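Local structure of lipolytic enzyme, g-d-s-l (Clostridium thermocellum, 2W47) at residues V5-E10 / L126-A131; D11-N16 / E43-A48; T73-I78 / G106-R111. The protein is a family 6 carbohydrate-binding module, an all-beta sandwich domain of a larger lipolytic enzyme, with a bound calcium ion and a glycan pocket. All coordinates share one frame; numbering follows the deposited sequence. Where two conformers were deposited one is given.

How the interactions relate
Interactions 2 and 3 belong to the same five-stranded sheet: interaction 2 pairs strands 13-15 and 41-48, interaction 3 pairs 70-74 and 106-114, and 41-48 and 106-114 are neighbours. Interaction 1 lies in the four-stranded sheet packed against it. Interactions 1 and 3 are partly buried, each turning apolar side chains toward the space between the sheets, whereas interaction 2 is a surface contact on an outermost strand, though its W44 reaches into the interior. The first is a regular backbone ladder backed by a tyrosine on a valine; the second adds an alanine methyl on a tryptophan face and a water bridge; the third adds a hydrated threonine beside a hairpin turn. Y7 and Q8 hydrogen-bond to N47 and W44, and E43 forms a salt bridge with R111.

Interaction 1: V5-E10 / L126-A131; sequences VIYQAE and LKVFSA
Y7 carries CG anti to its carbonyl carbon (chi1 -69°), and V128 carries CG1 anti to its backbone N (chi1 -179°), which leaves CG2 beside that N. The two side chains meet obliquely on one face of the antiparallel pair formed by strands 5-8 and 122-130. V128 CG2 lies 3.7 Å from Y7 CE2, neither squarely over the ring nor at its rim, with CD2 almost as near. On the same face Y7 CB and L126 CB are 4.2 Å apart, so the base of the tyrosine rests beside the leucine while its ring leans toward the valine. L126 O lies at the ring edge, in its plane, 3.7 Å from Y7 CD2. The same carbonyl oxygen, L126 O, accepts the backbone N-H of Y7, with Y7 N at 2.7 Å. L126 N returns a bond to Y7 O of 3.0 Å, completing one hydrogen-bonded pair. V5 and V128 form the other: V5 N to V128 O and V128 N to V5 O both measure 2.9 Å. Between them I6 faces K127 in a non-hydrogen-bonded pair. These two side chains point to the opposite face of the sheet, and the lysine chain leads away from strand 5-8. Between the backbones, K127 CA makes a CH...O contact with V5 O at 3.5 Å. Strand 5-8 is an outermost strand of a four-stranded antiparallel sheet, and K127 and F129 pass the backbone bonding on to I57 and A55 of strand 52-61. Y7, L126 and V128 all touch V46 of strand 41-48 in the facing sheet, and Y7 OH hydrogen-bonds to N47 N there, a polar tie between the two layers of the sandwich.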
loop_
_atom_site.group_PDB
_atom_site.type_symbol
_atom_site.label_atom_id
_atom_site.label_comp_id
_atom_site.label_asym_id
_atom_site.label_seq_id
_atom_site.Cartn_x
_atom_site.Cartn_y
_atom_site.Cartn_z
ATOM N N VAL A 5 11.905 -5.690 -3.148
ATOM C CA VAL A 5 12.077 -4.313 -3.577
ATOM C C VAL A 5 11.114 -3.449 -2.774
ATOM O O VAL A 5 9.919 -3.747 -2.680
ATOM C CB VAL A 5 11.834 -4.155 -5.087
ATOM C CG1 VAL A 5 12.015 -2.708 -5.514
ATOM C CG2 VAL A 5 12.794 -5.054 -5.878
ATOM N N ILE A 6 11.659 -2.409 -2.159
ATOM C CA ILE A 6 10.840 -1.480 -1.398
ATOM C C ILE A 6 10.538 -0.246 -2.241
ATOM O O ILE A 6 11.440 0.409 -2.770
ATOM C CB ILE A 6 11.482 -1.110 -0.040
ATOM C CG1 ILE A 6 11.451 -2.323 0.905
ATOM C CG2 ILE A 6 10.767 0.084 0.584
ATOM C CD1 ILE A 6 12.085 -2.090 2.268
ATOM N N TYR A 7 9.245 0.028 -2.383
ATOM C CA TYR A 7 8.751 1.198 -3.093
ATOM C C TYR A 7 8.390 2.221 -2.032
ATOM O O TYR A 7 7.378 2.084 -1.336
ATOM C CB TYR A 7 7.557 0.814 -3.976
ATOM C CG TYR A 7 7.997 -0.052 -5.123
ATOM C CD1 TYR A 7 8.384 0.511 -6.340
ATOM C CD2 TYR A 7 8.100 -1.435 -4.978
ATOM C CE1 TYR A 7 8.829 -0.284 -7.388
ATOM C CE2 TYR A 7 8.545 -2.236 -6.020
ATOM C CZ TYR A 7 8.911 -1.656 -7.216
ATOM O OH TYR A 7 9.361 -2.431 -8.262
ATOM N N GLN A 8 9.251 3.225 -1.870
ATOM C CA GLN A 8 9.079 4.183 -0.788
ATOM C C GLN A 8 7.962 5.185 -1.061
ATOM O O GLN A 8 7.584 5.418 -2.205
ATOM C CB GLN A 8 10.394 4.925 -0.482
ATOM C CG GLN A 8 11.285 4.216 0.553
ATOM C CD GLN A 8 10.673 4.232 1.939
ATOM O OE1 GLN A 8 9.729 4.984 2.196
ATOM N NE2 GLN A 8 11.206 3.408 2.842
ATOM N N ALA A 9 7.447 5.780 0.011
ATOM C CA ALA A 9 6.357 6.753 -0.077
ATOM C C ALA A 9 6.646 7.856 -1.099
ATOM O O ALA A 9 5.771 8.214 -1.905
ATOM C CB ALA A 9 6.081 7.364 1.302
ATOM N N GLU A 10 7.873 8.375 -1.081
ATOM C CA GLU A 10 8.233 9.521 -1.926
ATOM C C GLU A 10 8.194 9.188 -3.422
ATOM O O GLU A 10 8.167 10.090 -4.267
ATOM C CB GLU A 10 9.616 10.092 -1.534
ATOM C CG GLU A 10 10.795 9.175 -1.930
ATOM C CD GLU A 10 12.132 9.428 -1.226
ATOM O OE1 GLU A 10 12.947 8.479 -1.201
ATOM O OE2 GLU A 10 12.388 10.533 -0.705
ATOM N N LEU A 126 5.521 0.236 0.066
ATOM C CA LEU A 126 5.041 -1.013 -0.488
ATOM C C LEU A 126 6.265 -1.875 -0.750
ATOM O O LEU A 126 7.200 -1.439 -1.412
ATOM C CB LEU A 126 4.283 -0.758 -1.792
ATOM C CG LEU A 126 3.926 -1.977 -2.648
ATOM C CD1 LEU A 126 2.903 -2.870 -1.963
ATOM C CD2 LEU A 126 3.427 -1.539 -4.017
ATOM N N LYS A 127 6.253 -3.090 -0.219
ATOM C CA LYS A 127 7.330 -4.054 -0.401
ATOM C C LYS A 127 6.830 -5.141 -1.338
ATOM O O LYS A 127 5.745 -5.688 -1.138
ATOM C CB LYS A 127 7.690 -4.645 0.956
ATOM C CG LYS A 127 8.739 -5.758 0.936
ATOM C CD LYS A 127 8.929 -6.298 2.354
ATOM C CE LYS A 127 9.999 -7.364 2.438
ATOM N NZ LYS A 127 10.202 -7.775 3.854
ATOM N N VAL A 128 7.623 -5.455 -2.361
ATOM C CA VAL A 128 7.216 -6.395 -3.402
ATOM C C VAL A 128 8.283 -7.466 -3.537
ATOM O O VAL A 128 9.473 -7.167 -3.658
ATOM C CB VAL A 128 6.987 -5.677 -4.770
ATOM C CG1 VAL A 128 6.523 -6.639 -5.868
ATOM C CG2 VAL A 128 5.971 -4.545 -4.607
ATOM N N PHE A 129 7.850 -8.721 -3.509
ATOM C CA PHE A 129 8.768 -9.830 -3.744
ATOM C C PHE A 129 8.050 -10.987 -4.406
ATOM O O PHE A 129 6.825 -11.106 -4.333
ATOM C CB PHE A 129 9.523 -10.255 -2.469
ATOM C CG PHE A 129 8.642 -10.641 -1.311
ATOM C CD1 PHE A 129 8.216 -9.689 -0.391
ATOM C CD2 PHE A 129 8.278 -11.971 -1.110
ATOM C CE1 PHE A 129 7.413 -10.052 0.692
ATOM C CE2 PHE A 129 7.473 -12.340 -0.037
ATOM C CZ PHE A 129 7.049 -11.379 0.870
ATOM N N SER A 130 8.822 -11.829 -5.083
ATOM C CA SER A 130 8.280 -12.973 -5.781
ATOM C C SER A 130 7.701 -13.959 -4.773
ATOM O O SER A 130 8.298 -14.206 -3.732
ATOM C CB SER A 130 9.379 -13.628 -6.612
ATOM O OG SER A 130 8.903 -14.768 -7.302
ATOM N N ALA A 131 6.519 -14.483 -5.078
ATOM C CA ALA A 131 5.856 -15.437 -4.197
ATOM C C ALA A 131 5.191 -16.503 -5.052
ATOM O O ALA A 131 3.978 -16.741 -4.964
ATOM C CB ALA A 131 4.843 -14.719 -3.301
#

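Interaction 2: D11-N16 / E43-A48; sequences DAIIYN and EWNVNA
A12 places its methyl over one face of the W44 indole, CB standing 3.7 Å from the centroid of the five-membered ring and 20° off its normal. This CH-pi contact is displaced toward the rim, with W44 NE1, 3.5 Å from A12 CB, the nearest ring atom and CE2 close behind. Chi1 of W44 (-79°) puts CG beside the backbone N, anti to the carbonyl carbon. The A12 backbone is drawn in as well: A12 CA makes a CH...O contact with E43 O at 3.3 Å. That oxygen also accepts the N-H of I13, and E43 N donates to I13 O; each bond is 2.8 Å long, the second more bent. I13 and E43 thus form an antiparallel hydrogen-bonded pair, their side chains side by side and pointing the same way. I13 CD1 lies loosely near both E43 OE2 and N45 ND2, 4.1 Å from each. One water extends the pairing where the strands part, donating to D11 O at 2.8 Å and accepting from N45 N. In the next shell, W44 NE1 hydrogen-bonds to Q8 O, E43 OE1 is in a salt bridge with R111 NE, and N45 OD1 accepts from N107 ND2, so the polar groups of E43, W44 and N45 each have a partner beyond the two segments. The indole also packs on L126, V123 and F58 of the facing sheet. Here the chain leaves strand 5-8 in one sheet and, through the short 3-10 segment, joins the edge of the other as strand 13-15, a crossing that fits the two-layer beta-sandwich of family 6 carbohydrate-binding modules.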
loop_
_atom_site.group_PDB
_atom_site.type_symbol
_atom_site.label_atom_id
_atom_site.label_comp_id
_atom_site.label_asym_id
_atom_site.label_seq_id
_atom_site.Cartn_x
_atom_site.Cartn_y
_atom_site.Cartn_z
ATOM N N ASP A 11 8.201 7.899 -3.756
ATOM C CA ASP A 11 8.216 7.487 -5.162
ATOM C C ASP A 11 6.835 7.152 -5.719
ATOM O O ASP A 11 6.682 6.842 -6.907
ATOM C CB ASP A 11 9.210 6.358 -5.372
ATOM C CG ASP A 11 10.655 6.836 -5.224
ATOM O OD1 ASP A 11 10.991 7.924 -5.751
ATOM O OD2 ASP A 11 11.443 6.149 -4.560
ATOM N N ALA A 12 5.829 7.242 -4.859
ATOM C CA ALA A 12 4.458 7.035 -5.276
ATOM C C ALA A 12 3.912 8.263 -5.982
ATOM O O ALA A 12 4.416 9.373 -5.820
ATOM C CB ALA A 12 3.595 6.720 -4.068
ATOM N N ILE A 13 2.877 8.036 -6.776
ATOM C CA ILE A 13 2.005 9.087 -7.254
ATOM C C ILE A 13 0.843 9.099 -6.276
ATOM O O ILE A 13 0.248 8.050 -6.002
ATOM C CB ILE A 13 1.535 8.784 -8.690
ATOM C CG1 ILE A 13 2.740 8.826 -9.635
ATOM C CG2 ILE A 13 0.417 9.741 -9.133
ATOM C CD1 ILE A 13 2.595 7.959 -10.883
ATOM N N ILE A 14 0.560 10.259 -5.697
ATOM C CA ILE A 14 -0.475 10.335 -4.673
ATOM C C ILE A 14 -1.542 11.351 -5.051
ATOM O O ILE A 14 -1.262 12.352 -5.729
ATOM C CB ILE A 14 0.115 10.584 -3.256
ATOM C CG1 ILE A 14 0.721 11.988 -3.136
ATOM C CG2 ILE A 14 1.128 9.484 -2.907
ATOM C CD1 ILE A 14 1.362 12.268 -1.780
ATOM N N TYR A 15 -2.763 11.088 -4.603
ATOM C CA TYR A 15 -3.904 11.935 -4.898
ATOM C C TYR A 15 -4.717 12.088 -3.630
ATOM O O TYR A 15 -5.068 11.098 -2.995
ATOM C CB TYR A 15 -4.761 11.300 -5.988
ATOM C CG TYR A 15 -6.113 11.953 -6.163
ATOM C CD1 TYR A 15 -6.231 13.177 -6.816
ATOM C CD2 TYR A 15 -7.271 11.341 -5.686
ATOM C CE1 TYR A 15 -7.475 13.785 -6.978
ATOM C CE2 TYR A 15 -8.521 11.942 -5.843
ATOM C CZ TYR A 15 -8.608 13.156 -6.490
ATOM O OH TYR A 15 -9.851 13.742 -6.640
ATOM N N ASN A 16 -5.020 13.321 -3.250
ATOM C CA ASN A 16 -5.732 13.581 -2.000
ATOM C C ASN A 16 -5.083 12.853 -0.818
ATOM O O ASN A 16 -5.729 12.166 -0.014
ATOM C CB ASN A 16 -7.230 13.290 -2.142
ATOM C CG ASN A 16 -7.956 14.412 -2.840
ATOM O OD1 ASN A 16 -7.437 15.520 -2.942
ATOM N ND2 ASN A 16 -9.161 14.137 -3.312
ATOM N N GLU A 43 -0.247 5.336 -5.640
ATOM C CA GLU A 43 0.002 4.495 -6.797
ATOM C C GLU A 43 1.490 4.365 -7.026
ATOM O O GLU A 43 2.213 5.357 -7.007
ATOM C CB GLU A 43 -0.664 5.114 -8.018
ATOM C CG GLU A 43 -0.498 4.331 -9.290
ATOM C CD GLU A 43 -1.322 4.928 -10.394
ATOM O OE1 GLU A 43 -2.547 4.688 -10.418
ATOM O OE2 GLU A 43 -0.745 5.632 -11.261
ATOM N N TRP A 44 1.942 3.138 -7.255
ATOM C CA TRP A 44 3.325 2.907 -7.616
ATOM C C TRP A 44 3.427 2.192 -8.947
ATOM O O TRP A 44 2.575 1.368 -9.299
ATOM C CB TRP A 44 4.018 2.037 -6.574
ATOM C CG TRP A 44 4.457 2.715 -5.322
ATOM C CD1 TRP A 44 5.587 3.462 -5.138
ATOM C CD2 TRP A 44 3.815 2.636 -4.047
ATOM N NE1 TRP A 44 5.676 3.868 -3.829
ATOM C CE2 TRP A 44 4.602 3.374 -3.138
ATOM C CE3 TRP A 44 2.645 2.018 -3.587
ATOM C CZ2 TRP A 44 4.265 3.507 -1.800
ATOM C CZ3 TRP A 44 2.309 2.156 -2.253
ATOM C CH2 TRP A 44 3.118 2.897 -1.377
ATOM N N ASN A 45 4.494 2.514 -9.674
ATOM C CA ASN A 45 4.893 1.763 -10.850
ATOM C C ASN A 45 5.864 0.671 -10.427
ATOM O O ASN A 45 7.020 0.931 -10.097
ATOM C CB ASN A 45 5.518 2.705 -11.879
ATOM C CG ASN A 45 4.496 3.589 -12.539
ATOM O OD1 ASN A 45 3.465 3.118 -13.013
ATOM N ND2 ASN A 45 4.785 4.890 -12.590
ATOM N N VAL A 46 5.358 -0.558 -10.402
ATOM C CA VAL A 46 6.081 -1.691 -9.836
ATOM C C VAL A 46 6.603 -2.591 -10.944
ATOM O O VAL A 46 5.851 -3.014 -11.819
ATOM C CB VAL A 46 5.166 -2.476 -8.862
ATOM C CG1 VAL A 46 5.824 -3.778 -8.382
ATOM C CG2 VAL A 46 4.836 -1.610 -7.662
ATOM N N ASN A 47 7.908 -2.849 -10.893
ATOM C CA ASN A 47 8.548 -3.740 -11.848
ATOM C C ASN A 47 8.384 -5.201 -11.448
ATOM O O ASN A 47 8.542 -5.551 -10.281
ATOM C CB ASN A 47 10.037 -3.400 -11.952
ATOM C CG ASN A 47 10.801 -4.370 -12.836
ATOM O OD1 ASN A 47 11.631 -5.143 -12.362
ATOM N ND2 ASN A 47 10.515 -4.333 -14.122
ATOM N N ALA A 48 8.065 -6.038 -12.426
ATOM C CA ALA A 48 8.111 -7.487 -12.240
ATOM C C ALA A 48 9.137 -8.041 -13.227
ATOM O O ALA A 48 8.943 -7.931 -14.442
ATOM C CB ALA A 48 6.736 -8.109 -12.468
HETATM O O HOH W 1 6.202 4.579 -8.530
#

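Interaction 3: T73-I78 / G106-R111; sequences TVNGNI and GNNVIR
T73, N75 and V109 have the most surface buried where the tip of a beta hairpin meets strand 106-114 in the five-stranded sheet of the beta-sandwich. The hairpin turns through a type I' turn from V74 to N77, linking strands 70-74 and 77-83. T73 and R111 form a hydrogen-bonded antiparallel pair: T73 N donates to R111 O at 2.9 Å, and R111 N returns the bond to T73 O. Their side chains run side by side, with T73 OG1 3.4 Å from R111 CB; the arginine then leads away to its salt bridge with E43. N75 N donates to V109 O at 2.7 Å, tying the start of the turn to the strand. The N75 side chain lies across the backbone of N108 and V109, obliquely to the amide of N108, and the V109 side chain lies beside it, meeting it through CB and CG2. On the face away from T73, V74 and I110 touch loosely and both pack on L103 of the facing sheet. T73 OG1 sits between its backbone N and carbonyl carbon (chi1 54°), where it hydrogen-bonds at 2.8 Å to a water that accepts from G76 N and donates to V109 O.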
loop_
_atom_site.group_PDB
_atom_site.type_symbol
_atom_site.label_atom_id
_atom_site.label_comp_id
_atom_site.label_asym_id
_atom_site.label_seq_id
_atom_site.Cartn_x
_atom_site.Cartn_y
_atom_site.Cartn_z
ATOM N N THR A 73 -6.005 -2.063 -6.934
ATOM C CA THR A 73 -6.050 -2.317 -8.364
ATOM C C THR A 73 -4.651 -2.560 -8.924
ATOM O O THR A 73 -3.671 -1.969 -8.467
ATOM C CB THR A 73 -6.737 -1.173 -9.148
ATOM O OG1 THR A 73 -6.108 0.078 -8.837
ATOM C CG2 THR A 73 -8.214 -1.084 -8.809
ATOM N N VAL A 74 -4.575 -3.455 -9.905
ATOM C CA VAL A 74 -3.349 -3.688 -10.663
ATOM C C VAL A 74 -3.701 -3.406 -12.108
ATOM O O VAL A 74 -4.558 -4.073 -12.695
ATOM C CB VAL A 74 -2.830 -5.138 -10.515
ATOM C CG1 VAL A 74 -1.636 -5.394 -11.445
ATOM C CG2 VAL A 74 -2.451 -5.415 -9.080
ATOM N N ASN A 75 -3.081 -2.371 -12.668
ATOM C CA ASN A 75 -3.382 -1.939 -14.028
ATOM C C ASN A 75 -4.879 -1.612 -14.194
ATOM O O ASN A 75 -5.468 -1.799 -15.268
ATOM C CB ASN A 75 -2.879 -2.987 -15.037
ATOM C CG ASN A 75 -1.426 -3.366 -14.793
ATOM O OD1 ASN A 75 -1.066 -4.551 -14.696
ATOM N ND2 ASN A 75 -0.587 -2.359 -14.655
ATOM N N GLY A 76 -5.489 -1.113 -13.118
ATOM C CA GLY A 76 -6.903 -0.744 -13.126
ATOM C C GLY A 76 -7.859 -1.898 -12.873
ATOM O O GLY A 76 -9.070 -1.695 -12.738
ATOM N N ASN A 77 -7.318 -3.108 -12.805
ATOM C CA ASN A 77 -8.125 -4.282 -12.484
ATOM C C ASN A 77 -8.243 -4.421 -10.985
ATOM O O ASN A 77 -7.243 -4.385 -10.290
ATOM C CB ASN A 77 -7.476 -5.521 -13.078
ATOM C CG ASN A 77 -7.353 -5.425 -14.576
ATOM O OD1 ASN A 77 -6.296 -5.069 -15.112
ATOM N ND2 ASN A 77 -8.448 -5.653 -15.257
ATOM N N ILE A 78 -9.468 -4.581 -10.489
ATOM C CA ILE A 78 -9.679 -4.716 -9.050
ATOM C C ILE A 78 -9.235 -6.106 -8.617
ATOM O O ILE A 78 -9.814 -7.114 -9.044
ATOM C CB ILE A 78 -11.149 -4.451 -8.656
ATOM C CG1 ILE A 78 -11.574 -3.051 -9.103
ATOM C CG2 ILE A 78 -11.330 -4.599 -7.140
ATOM C CD1 ILE A 78 -13.089 -2.788 -9.002
ATOM N N GLY A 106 7.594 -6.539 -16.594
ATOM C CA GLY A 106 7.680 -5.111 -16.839
ATOM C C GLY A 106 6.914 -4.344 -15.784
ATOM O O GLY A 106 6.847 -4.756 -14.626
ATOM N N ASN A 107 6.337 -3.219 -16.187
ATOM C CA ASN A 107 5.654 -2.354 -15.246
ATOM C C ASN A 107 4.238 -2.797 -14.951
ATOM O O ASN A 107 3.523 -3.300 -15.821
ATOM C CB ASN A 107 5.614 -0.914 -15.740
ATOM C CG ASN A 107 5.225 0.036 -14.646
ATOM O OD1 ASN A 107 5.913 0.131 -13.637
ATOM N ND2 ASN A 107 4.104 0.735 -14.826
ATOM N N ASN A 108 3.858 -2.590 -13.694
ATOM C CA ASN A 108 2.515 -2.831 -13.209
ATOM C C ASN A 108 2.096 -1.629 -12.385
ATOM O O ASN A 108 2.831 -1.184 -11.512
ATOM C CB ASN A 108 2.466 -4.097 -12.357
ATOM C CG ASN A 108 2.841 -5.332 -13.142
ATOM O OD1 ASN A 108 1.969 -6.047 -13.632
ATOM N ND2 ASN A 108 4.143 -5.575 -13.281
ATOM N N VAL A 109 0.926 -1.097 -12.692
ATOM C CA VAL A 109 0.433 0.089 -12.005
ATOM C C VAL A 109 -0.392 -0.368 -10.800
ATOM O O VAL A 109 -1.470 -0.929 -10.970
ATOM C CB VAL A 109 -0.415 0.966 -12.955
ATOM C CG1 VAL A 109 -0.817 2.246 -12.262
ATOM C CG2 VAL A 109 0.350 1.288 -14.253
ATOM N N ILE A 110 0.134 -0.156 -9.597
ATOM C CA ILE A 110 -0.514 -0.657 -8.389
ATOM C C ILE A 110 -1.061 0.504 -7.562
ATOM O O ILE A 110 -0.305 1.377 -7.153
ATOM C CB ILE A 110 0.453 -1.538 -7.568
ATOM C CG1 ILE A 110 1.003 -2.680 -8.458
ATOM C CG2 ILE A 110 -0.248 -2.069 -6.299
ATOM C CD1 ILE A 110 1.719 -3.819 -7.746
ATOM N N ARG A 111 -2.379 0.520 -7.366
ATOM C CA ARG A 111 -3.044 1.607 -6.660
ATOM C C ARG A 111 -3.846 1.098 -5.466
ATOM O O ARG A 111 -4.533 0.070 -5.548
ATOM C CB ARG A 111 -3.955 2.406 -7.613
ATOM C CG ARG A 111 -4.616 3.625 -6.957
ATOM C CD ARG A 111 -5.622 4.282 -7.869
ATOM N NE ARG A 111 -4.989 4.867 -9.044
ATOM C CZ ARG A 111 -5.616 5.674 -9.891
ATOM N NH1 ARG A 111 -6.891 5.998 -9.685
ATOM N NH2 ARG A 111 -4.955 6.165 -10.935
HETATM O O HOH W 2 -4.102 0.117 -10.817
HETATM O O HOH W 3 -7.360 1.364 -6.381
#